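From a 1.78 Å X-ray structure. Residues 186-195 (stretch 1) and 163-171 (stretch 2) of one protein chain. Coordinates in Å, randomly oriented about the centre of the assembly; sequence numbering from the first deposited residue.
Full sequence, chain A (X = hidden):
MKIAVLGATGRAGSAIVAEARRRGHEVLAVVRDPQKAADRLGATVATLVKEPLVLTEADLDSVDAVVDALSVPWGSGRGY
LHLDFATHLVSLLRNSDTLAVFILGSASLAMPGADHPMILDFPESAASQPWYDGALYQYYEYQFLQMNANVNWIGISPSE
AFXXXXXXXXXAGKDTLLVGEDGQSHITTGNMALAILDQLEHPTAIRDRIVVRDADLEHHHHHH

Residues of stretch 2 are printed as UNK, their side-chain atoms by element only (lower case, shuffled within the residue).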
# COMPACT_ATOMS: atom_id res chain seq x y z
N HIS A 186 17.35 -13.59 19.81
CA HIS A 186 16.35 -12.86 20.59
C HIS A 186 16.71 -11.40 20.76
O HIS A 186 17.88 -11.02 20.72
CB HIS A 186 16.12 -13.52 21.95
CG HIS A 186 17.38 -13.82 22.71
ND1 HIS A 186 18.08 -12.85 23.40
CD2 HIS A 186 18.12 -14.95 22.81
CE1 HIS A 186 19.14 -13.39 23.96
NE2 HIS A 186 19.20 -14.66 23.60
N ILE A 187 15.67 -10.57 20.89
CA ILE A 187 15.81 -9.16 21.21
C ILE A 187 14.69 -8.78 22.17
O ILE A 187 13.55 -9.17 21.96
CB ILE A 187 15.73 -8.29 19.93
CG1 ILE A 187 15.87 -6.80 20.28
CG2 ILE A 187 14.40 -8.50 19.22
CD1 ILE A 187 17.28 -6.29 20.29
N THR A 188 15.04 -8.10 23.26
CA THR A 188 14.03 -7.60 24.19
C THR A 188 13.32 -6.36 23.66
O THR A 188 13.85 -5.62 22.83
CB THR A 188 14.62 -7.31 25.59
OG1 THR A 188 15.58 -6.23 25.50
CG2 THR A 188 15.31 -8.55 26.15
N THR A 189 12.11 -6.12 24.17
CA THR A 189 11.41 -4.89 23.88
C THR A 189 12.25 -3.66 24.25
O THR A 189 12.24 -2.66 23.54
CB THR A 189 10.03 -4.83 24.59
OG1 THR A 189 10.21 -5.11 25.98
CG2 THR A 189 9.09 -5.86 24.01
N GLY A 190 13.01 -3.75 25.35
CA GLY A 190 13.87 -2.64 25.75
C GLY A 190 14.98 -2.35 24.75
O GLY A 190 15.22 -1.20 24.39
N ASN A 191 15.60 -3.41 24.24
CA ASN A 191 16.70 -3.26 23.28
C ASN A 191 16.26 -2.85 21.88
O ASN A 191 16.89 -1.98 21.25
CB ASN A 191 17.54 -4.55 23.23
CG ASN A 191 18.58 -4.60 24.31
OD1 ASN A 191 19.06 -3.55 24.75
ND2 ASN A 191 18.84 -5.79 24.84
N MSE A 192 15.09 -3.33 21.47
CA MSE A 192 14.44 -2.82 20.28
C MSE A 192 14.19 -1.32 20.42
O MSE A 192 14.42 -0.56 19.48
CB MSE A 192 13.12 -3.57 20.00
CG MSE A 192 12.33 -2.98 18.84
SE MSE A 192 13.27 -3.09 17.11
CE MSE A 192 13.08 -5.01 16.80
N ALA A 193 13.74 -0.89 21.60
CA ALA A 193 13.52 0.54 21.84
C ALA A 193 14.83 1.33 21.68
O ALA A 193 14.82 2.41 21.09
CB ALA A 193 12.91 0.78 23.23
N LEU A 194 15.92 0.82 22.24
CA LEU A 194 17.24 1.44 22.06
C LEU A 194 17.55 1.62 20.58
O LEU A 194 18.00 2.69 20.16
CB LEU A 194 18.36 0.59 22.70
CG LEU A 194 18.49 0.50 24.22
CD1 LEU A 194 19.82 -0.18 24.58
CD2 LEU A 194 18.39 1.87 24.87
N ALA A 195 17.39 0.54 19.82
CA ALA A 195 17.71 0.54 18.39
C ALA A 195 16.86 1.54 17.61
O ALA A 195 17.34 2.21 16.71
CB ALA A 195 17.55 -0.89 17.81
N UNK A 163 10.96 -11.16 23.26
CA UNK A 163 10.43 -11.17 24.62
C UNK A 163 10.39 -9.77 25.25
O UNK A 163 11.17 -8.88 24.86
c UNK A 163 11.45 -12.04 25.38
c UNK A 163 12.72 -11.88 24.61
c UNK A 163 12.28 -11.83 23.18
N UNK A 164 9.53 -9.58 26.23
CA UNK A 164 9.53 -8.36 27.02
C UNK A 164 10.76 -8.35 27.92
O UNK A 164 11.19 -9.39 28.38
o UNK A 164 8.43 -7.31 28.90
c UNK A 164 8.27 -8.27 27.88
N UNK A 165 11.42 -7.20 28.02
CA UNK A 165 12.55 -7.09 28.93
C UNK A 165 13.21 -5.73 28.88
O UNK A 165 13.05 -5.00 27.91
N UNK A 166 13.96 -5.37 29.93
CA UNK A 166 14.68 -4.09 29.94
C UNK A 166 15.81 -4.05 28.91
O UNK A 166 16.26 -5.10 28.41
c UNK A 166 15.25 -4.02 31.36
c UNK A 166 15.41 -5.43 31.76
c UNK A 166 14.19 -6.13 31.17
N UNK A 167 16.26 -2.84 28.57
CA UNK A 167 17.33 -2.68 27.59
C UNK A 167 18.67 -3.02 28.24
O UNK A 167 18.87 -2.77 29.44
c UNK A 167 17.37 -1.23 27.09
N UNK A 168 19.58 -3.56 27.45
CA UNK A 168 20.96 -3.77 27.88
C UNK A 168 21.91 -3.20 26.84
O UNK A 168 22.36 -2.06 26.98
c UNK A 168 21.26 -5.27 28.07
c UNK A 168 20.48 -5.83 29.24
o UNK A 168 20.90 -5.99 26.88
N UNK A 169 22.14 -3.95 25.77
CA UNK A 169 22.77 -3.44 24.54
C UNK A 169 22.26 -4.30 23.40
O UNK A 169 21.84 -5.44 23.62
c UNK A 169 24.31 -3.57 24.61
o UNK A 169 24.87 -2.67 25.54
N UNK A 170 22.40 -3.81 22.17
CA UNK A 170 22.04 -4.61 21.00
C UNK A 170 23.16 -4.70 19.97
O UNK A 170 24.12 -3.90 19.98
c UNK A 170 20.77 -0.39 19.74
c UNK A 170 21.54 -1.48 17.76
c UNK A 170 20.85 -2.80 19.67
c UNK A 170 20.73 -4.13 20.37
c UNK A 170 21.27 -0.32 18.46
c UNK A 170 20.54 -1.62 20.33
c UNK A 170 21.36 -2.71 18.37
o UNK A 170 21.42 0.90 17.84
N UNK A 171 23.10 -5.75 19.16
CA UNK A 171 23.97 -5.90 17.99
C UNK A 171 23.12 -5.83 16.73
O UNK A 171 22.01 -6.36 16.68
c UNK A 171 24.70 -7.25 18.02
c UNK A 171 25.60 -7.34 19.25
c UNK A 171 25.52 -7.43 16.73
O HOH W 1 10.29 -3.19 28.03
O HOH W 2 20.01 1.44 15.71

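Position 163 carries three side-chain carbons that close a ring onto its own backbone N, one of them 3.2 Å from I187 O; this is P163, and the carbon is its CD. Its carbonyl faces the start of the helix, where P163 O accepts a hydrogen bond from T189 N (3.0 Å) and a CA-H...O contact from T188 CA (3.2 Å).

At position 164 one carbon bears one oxygen, with no branch. CA-to-CB points away overall, though CB touches stretch 1, and the CA of 164 lies 3.5 Å from T189 OG1. This is S164.

Position 165 has no side-chain atoms, and its backbone does the bonding: the N of 165 donates to T189 OG1 (3.2 Å), and the O of 165 accepts from G190 N (2.8 Å). An ideal CB here would sit a tight 3.0 Å from T188 CG2. The residue is G165.

Position 166 again shows three carbons closed onto the backbone N. Its CA-to-CB bond points away from stretch 1, and its side chain comes no nearer than 5.7 Å, but the O of 166 accepts from T188 OG1 (3.2 Å). This is P166.

A single carbon stands at position 167, a CB that rests 3.5 Å from L194 CG and at the same distance from G190 O; it identifies A167. The close approach depends on G190, where an ideal CB would clash with A167 N at 2.3 Å.

At position 168 a carbon carries one oxygen and one carbon. The position pairs twice with one side chain: the N of 168 donates to N191 OD1 (2.7 Å), and N191 ND2 donates to the side-chain oxygen of 168 (2.9 Å). The branching is that of threonine, T168, and the oxygen is its OG1.

Position 169 has one carbon followed by one oxygen, and CA-to-CB points away from stretch 1: S169. Its OG makes a weak hydrogen bond to T168 O (3.0 Å).

Position 170 has one carbon leading to a six-carbon ring that bears an oxygen. A195 CB lies over one ring face, 3.8 Å from the centroid, while L194 CB approaches a ring carbon at 3.9 Å. This is Y170, and that carbon is its CD2. A water donates to both Y170 OH (2.6 Å) and A195 O (3.0 Å).

Three carbons at position 171, one carrying the other two, point away and make no contact; they give V171.

The contact works by docking an extended segment along the first two turns of a helix, from its N-cap at T188 to A195. T188 caps that helix through its OG1, which accepts from N191 N (3.1 Å) while donating to P166 O. The backbone amides of T189 and G190, lying before the helical bonding pattern takes over, are free to bind carbonyls of the segment. Farther along, N191 clasps T168, and apolar packing of L194 and A195 against A167 and Y170 completes the interface.

Stretch 2 (163-171) PSGPATSYV
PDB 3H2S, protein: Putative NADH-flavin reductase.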